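Local coordinates for cytokinesis protein 2 (Saccharomyces cerevisiae, PDB 4WPE) that mediates the cytoskeletal rearrangements required for cytokinesis in budding yeast, forming rings that coincide first with the septins and later with the medial actin ring, at residues A[128-132]-A[211-215]; A[139-143]-A[197-201]. One frame throughout, in Å; residues are numbered along the deposited sequence.

Both contacts join the same two long helices of the F-BAR domain, 76-162 and 170-259, which run antiparallel. The centre of interaction 1 is about 21 Å from the chain centre and that of interaction 2 about 38 Å; the two centres are 19 Å apart and their nearest atoms about 7 Å. Along the sequence the order is 128-132, 139-143, 197-201, 211-215, so both segments of interaction 2 fall between those of interaction 1, as in a hairpin. The axes of the short segments come closer, from 11.8 Å at interaction 1, where helix 21-35 also packs, to 9.2 Å at interaction 2, so one helix pair is joined at successive levels towards the tip of the elongated domain.

Interaction 1: residues A[128-132]-A[211-215]; sequences KIERL and EWAQL
Build 128-132 and 211-215 as helical turns running antiparallel, at 167°, with their axes 11.8 Å apart at closest approach. Set the register by CA pairs: Ile129 opposite Leu215 at 8.1 Å and Leu132 opposite Glu211 at 8.7 Å. Because the backbones stand so far apart, long side chains must fill the gap. Ile129 takes chi1 m and chi2 m, bringing CD1 to 3.5 Å from both Leu215 CD2 and Trp212 CZ3, at the edge of the indole. Trp212 is t at chi1 with chi2 -114°; Leu215 has chi1 -86° and chi2 59°. Leu132, m then t, puts CD1 3.7 Å from CG of Glu211, itself m, m. Lys128, t throughout, lays CD 4.0 Å from Leu215 CD2. Val23 and Leu27 of helix 21-35 also touch Ile129, so a third helix joins this partly buried contact. With Lys128 NZ and Glu211 OE1 4.1 Å apart, beyond salt-bridge range, this apolar centre with a charged margin rests on van der Waals packing of Ile129, Leu132, Trp212 and Leu215.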
loop_
_atom_site.group_PDB
_atom_site.type_symbol
_atom_site.label_atom_id
_atom_site.label_comp_id
_atom_site.label_asym_id
_atom_site.label_seq_id
_atom_site.Cartn_x
_atom_site.Cartn_y
_atom_site.Cartn_z
ATOM N N LYS A 128 23.636 29.080 28.642
ATOM C CA LYS A 128 23.398 29.642 29.967
ATOM C C LYS A 128 24.029 28.778 31.045
ATOM O O LYS A 128 24.594 29.294 32.007
ATOM C CB LYS A 128 21.903 29.786 30.229
ATOM C CG LYS A 128 21.556 30.452 31.547
ATOM C CD LYS A 128 20.071 30.777 31.591
ATOM C CE LYS A 128 19.642 31.312 32.943
ATOM N NZ LYS A 128 18.194 31.667 32.933
ATOM N N ILE A 129 23.934 27.462 30.884
ATOM C CA ILE A 129 24.561 26.553 31.832
ATOM C C ILE A 129 26.075 26.766 31.836
ATOM O O ILE A 129 26.640 27.140 32.861
ATOM C CB ILE A 129 24.239 25.083 31.523
ATOM C CG1 ILE A 129 22.732 24.837 31.641
ATOM C CG2 ILE A 129 24.989 24.174 32.473
ATOM C CD1 ILE A 129 22.247 24.618 33.057
ATOM N N GLU A 130 26.714 26.570 30.682
ATOM C CA GLU A 130 28.169 26.704 30.553
ATOM C C GLU A 130 28.687 28.019 31.124
ATOM O O GLU A 130 29.688 28.036 31.834
ATOM C CB GLU A 130 28.593 26.577 29.085
ATOM N N ARG A 131 27.999 29.116 30.823
ATOM C CA ARG A 131 28.394 30.424 31.329
ATOM C C ARG A 131 28.380 30.467 32.859
ATOM O O ARG A 131 29.287 31.036 33.474
ATOM C CB ARG A 131 27.480 31.514 30.761
ATOM N N LEU A 132 27.369 29.858 33.473
ATOM C CA LEU A 132 27.235 29.909 34.930
ATOM C C LEU A 132 28.297 29.080 35.666
ATOM O O LEU A 132 28.939 29.583 36.573
ATOM C CB LEU A 132 25.824 29.471 35.362
ATOM C CG LEU A 132 24.661 30.436 35.093
ATOM C CD1 LEU A 132 23.369 29.914 35.702
ATOM C CD2 LEU A 132 24.968 31.821 35.618
ATOM N N GLU A 211 20.079 28.734 40.673
ATOM C CA GLU A 211 19.793 28.629 39.246
ATOM C C GLU A 211 19.542 27.195 38.800
ATOM O O GLU A 211 18.572 26.928 38.092
ATOM C CB GLU A 211 20.937 29.227 38.424
ATOM C CG GLU A 211 20.992 30.750 38.428
ATOM C CD GLU A 211 19.818 31.393 37.704
ATOM O OE1 GLU A 211 20.006 31.852 36.556
ATOM O OE2 GLU A 211 18.712 31.454 38.285
ATOM N N TRP A 212 20.411 26.274 39.208
ATOM C CA TRP A 212 20.296 24.881 38.772
ATOM C C TRP A 212 18.997 24.235 39.246
ATOM O O TRP A 212 18.494 23.303 38.622
ATOM C CB TRP A 212 21.488 24.054 39.257
ATOM C CG TRP A 212 21.391 22.615 38.856
ATOM C CD1 TRP A 212 21.240 21.540 39.683
ATOM C CD2 TRP A 212 21.401 22.095 37.522
ATOM N NE1 TRP A 212 21.174 20.381 38.947
ATOM C CE2 TRP A 212 21.270 20.696 37.617
ATOM C CE3 TRP A 212 21.517 22.677 36.256
ATOM C CZ2 TRP A 212 21.253 19.870 36.496
ATOM C CZ3 TRP A 212 21.498 21.856 35.142
ATOM C CH2 TRP A 212 21.366 20.468 35.271
ATOM N N ALA A 213 18.458 24.734 40.352
ATOM C CA ALA A 213 17.177 24.258 40.854
ATOM C C ALA A 213 16.073 24.589 39.858
ATOM O O ALA A 213 15.057 23.897 39.784
ATOM C CB ALA A 213 16.875 24.876 42.215
ATOM N N GLN A 214 16.291 25.653 39.091
ATOM C CA GLN A 214 15.319 26.125 38.116
ATOM C C GLN A 214 15.582 25.564 36.724
ATOM O O GLN A 214 14.652 25.187 36.014
ATOM C CB GLN A 214 15.324 27.653 38.055
ATOM C CG GLN A 214 14.734 28.332 39.278
ATOM C CD GLN A 214 14.654 29.838 39.118
ATOM O OE1 GLN A 214 15.491 30.448 38.450
ATOM N NE2 GLN A 214 13.641 30.445 39.726
ATOM N N LEU A 215 16.851 25.514 36.336
ATOM C CA LEU A 215 17.203 25.128 34.974
ATOM C C LEU A 215 17.076 23.622 34.753
ATOM O O LEU A 215 16.863 23.169 33.629
ATOM C CB LEU A 215 18.617 25.607 34.631
ATOM C CG LEU A 215 18.715 27.047 34.107
ATOM C CD1 LEU A 215 18.164 28.068 35.094
ATOM C CD2 LEU A 215 20.145 27.395 33.733
#

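Interaction 2: residues A[139-143]-A[197-201]; sequences KKKGC and LKQEY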
loop_
_atom_site.group_PDB
_atom_site.type_symbol
_atom_site.label_atom_id
_atom_site.label_comp_id
_atom_site.label_asym_id
_atom_site.label_seq_id
_atom_site.Cartn_x
_atom_site.Cartn_y
_atom_site.Cartn_z
ATOM N N LYS A 139 36.271 31.827 39.401
ATOM C CA LYS A 139 36.339 32.389 40.739
ATOM C C LYS A 139 37.104 31.472 41.687
ATOM O O LYS A 139 37.817 31.945 42.573
ATOM C CB LYS A 139 34.934 32.665 41.272
ATOM C CG LYS A 139 34.477 34.088 41.013
ATOM C CD LYS A 139 32.971 34.188 40.910
ATOM C CE LYS A 139 32.555 35.575 40.451
ATOM N NZ LYS A 139 31.082 35.672 40.248
ATOM N N LYS A 140 36.962 30.164 41.500
ATOM C CA LYS A 140 37.699 29.207 42.314
ATOM C C LYS A 140 39.184 29.257 41.980
ATOM O O LYS A 140 40.032 29.210 42.871
ATOM C CB LYS A 140 37.163 27.790 42.115
ATOM C CG LYS A 140 37.848 26.753 42.988
ATOM C CD LYS A 140 37.293 25.363 42.741
ATOM C CE LYS A 140 37.969 24.338 43.636
ATOM N NZ LYS A 140 37.320 23.001 43.540
ATOM N N LYS A 141 39.494 29.357 40.691
ATOM C CA LYS A 141 40.878 29.467 40.247
ATOM C C LYS A 141 41.491 30.759 40.765
ATOM O O LYS A 141 42.660 30.795 41.144
ATOM C CB LYS A 141 40.966 29.411 38.721
ATOM N N GLY A 142 40.686 31.817 40.789
ATOM C CA GLY A 142 41.126 33.112 41.276
ATOM C C GLY A 142 41.530 33.092 42.739
ATOM O O GLY A 142 42.481 33.760 43.133
ATOM N N CYS A 143 40.798 32.324 43.542
ATOM C CA CYS A 143 41.093 32.186 44.965
ATOM C C CYS A 143 42.429 31.493 45.181
ATOM O O CYS A 143 43.272 31.966 45.944
ATOM C CB CYS A 143 39.988 31.396 45.669
ATOM S SG CYS A 143 38.507 32.346 46.039
ATOM N N LEU A 197 37.352 37.835 47.506
ATOM C CA LEU A 197 37.220 36.905 46.395
ATOM C C LEU A 197 36.714 35.555 46.888
ATOM O O LEU A 197 36.069 34.816 46.141
ATOM C CB LEU A 197 38.553 36.745 45.662
ATOM C CG LEU A 197 38.497 36.013 44.320
ATOM C CD1 LEU A 197 37.223 36.352 43.547
ATOM C CD2 LEU A 197 39.727 36.345 43.493
ATOM N N LYS A 198 37.000 35.236 48.147
ATOM C CA LYS A 198 36.434 34.040 48.755
ATOM C C LYS A 198 34.926 34.195 48.842
ATOM O O LYS A 198 34.187 33.292 48.464
ATOM C CB LYS A 198 37.018 33.780 50.141
ATOM C CG LYS A 198 38.246 32.875 50.153
ATOM C CD LYS A 198 38.643 32.527 51.581
ATOM C CE LYS A 198 39.802 31.545 51.626
ATOM N NZ LYS A 198 40.109 31.130 53.025
ATOM N N GLN A 199 34.466 35.350 49.312
ATOM C CA GLN A 199 33.032 35.553 49.491
ATOM C C GLN A 199 32.301 35.660 48.151
ATOM O O GLN A 199 31.141 35.266 48.039
ATOM C CB GLN A 199 32.773 36.788 50.361
ATOM C CG GLN A 199 31.867 36.497 51.555
ATOM C CD GLN A 199 32.567 35.705 52.647
ATOM O OE1 GLN A 199 33.733 35.948 52.952
ATOM N NE2 GLN A 199 31.859 34.742 53.232
ATOM N N GLU A 200 32.984 36.174 47.132
ATOM C CA GLU A 200 32.421 36.214 45.783
ATOM C C GLU A 200 32.170 34.805 45.264
ATOM O O GLU A 200 31.198 34.550 44.555
ATOM C CB GLU A 200 33.350 36.959 44.823
ATOM C CG GLU A 200 33.264 38.466 44.920
ATOM C CD GLU A 200 34.091 39.158 43.857
ATOM O OE1 GLU A 200 34.600 38.462 42.951
ATOM O OE2 GLU A 200 34.238 40.396 43.929
ATOM N N TYR A 201 33.064 33.896 45.633
ATOM C CA TYR A 201 32.989 32.503 45.218
ATOM C C TYR A 201 31.846 31.764 45.911
ATOM O O TYR A 201 31.100 31.027 45.268
ATOM C CB TYR A 201 34.326 31.815 45.497
ATOM C CG TYR A 201 34.337 30.331 45.243
ATOM C CD1 TYR A 201 34.154 29.824 43.963
ATOM C CD2 TYR A 201 34.554 29.436 46.280
ATOM C CE1 TYR A 201 34.170 28.468 43.729
ATOM C CE2 TYR A 201 34.576 28.079 46.055
ATOM C CZ TYR A 201 34.385 27.600 44.779
ATOM O OH TYR A 201 34.406 26.243 44.557
HETATM O O HOH W 1 29.697 35.893 42.868
#
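This is an antiparallel helix pair in the arm of the F-BAR domain, within its predicted coiled coil. The short axes approach to 9.2 Å and cross at -156°; CA atoms come within 5.6 Å at Lys139 and Tyr201 and 6.3 Å at Cys143 and Leu197. Gly142 helps make this possible: an ideal CB there would point at the other helix and sit a tight 3.3 Å from Leu197 CD2, whereas in the model Leu197 CD2 rests 3.8 Å from Gly142 O.

Apolar contact centres on Cys143, Leu197 and Tyr201. Cys143 SG lies 4.0 Å from Leu197 CG and 4.2 Å from Tyr201 CB. Its sulfur makes an oblique sulfur-aromatic contact with Tyr201, 5.5 Å from the ring centroid. That ring, with chi1 t, lies crosswise to the axis of 139-143: Lys139 CB meets its edge, 4.0 Å from Tyr201 CD1, and Lys140 CB lies 3.5 Å from Tyr201 CE1.

Apart from these, Cys143 SG comes 3.5 Å from Leu197 O, a close sulfur-to-carbonyl approach. The rest of the polar part lies around Lys139, whose extended aliphatic chain passes Leu197, with CG 4.4 Å from Leu197 CD1. Its ammonium forms a salt bridge with Asp135 on its own helix. A water links the two helices as well, accepting from Lys139 NZ at 3.0 Å and donating to Glu200 O at 2.6 Å.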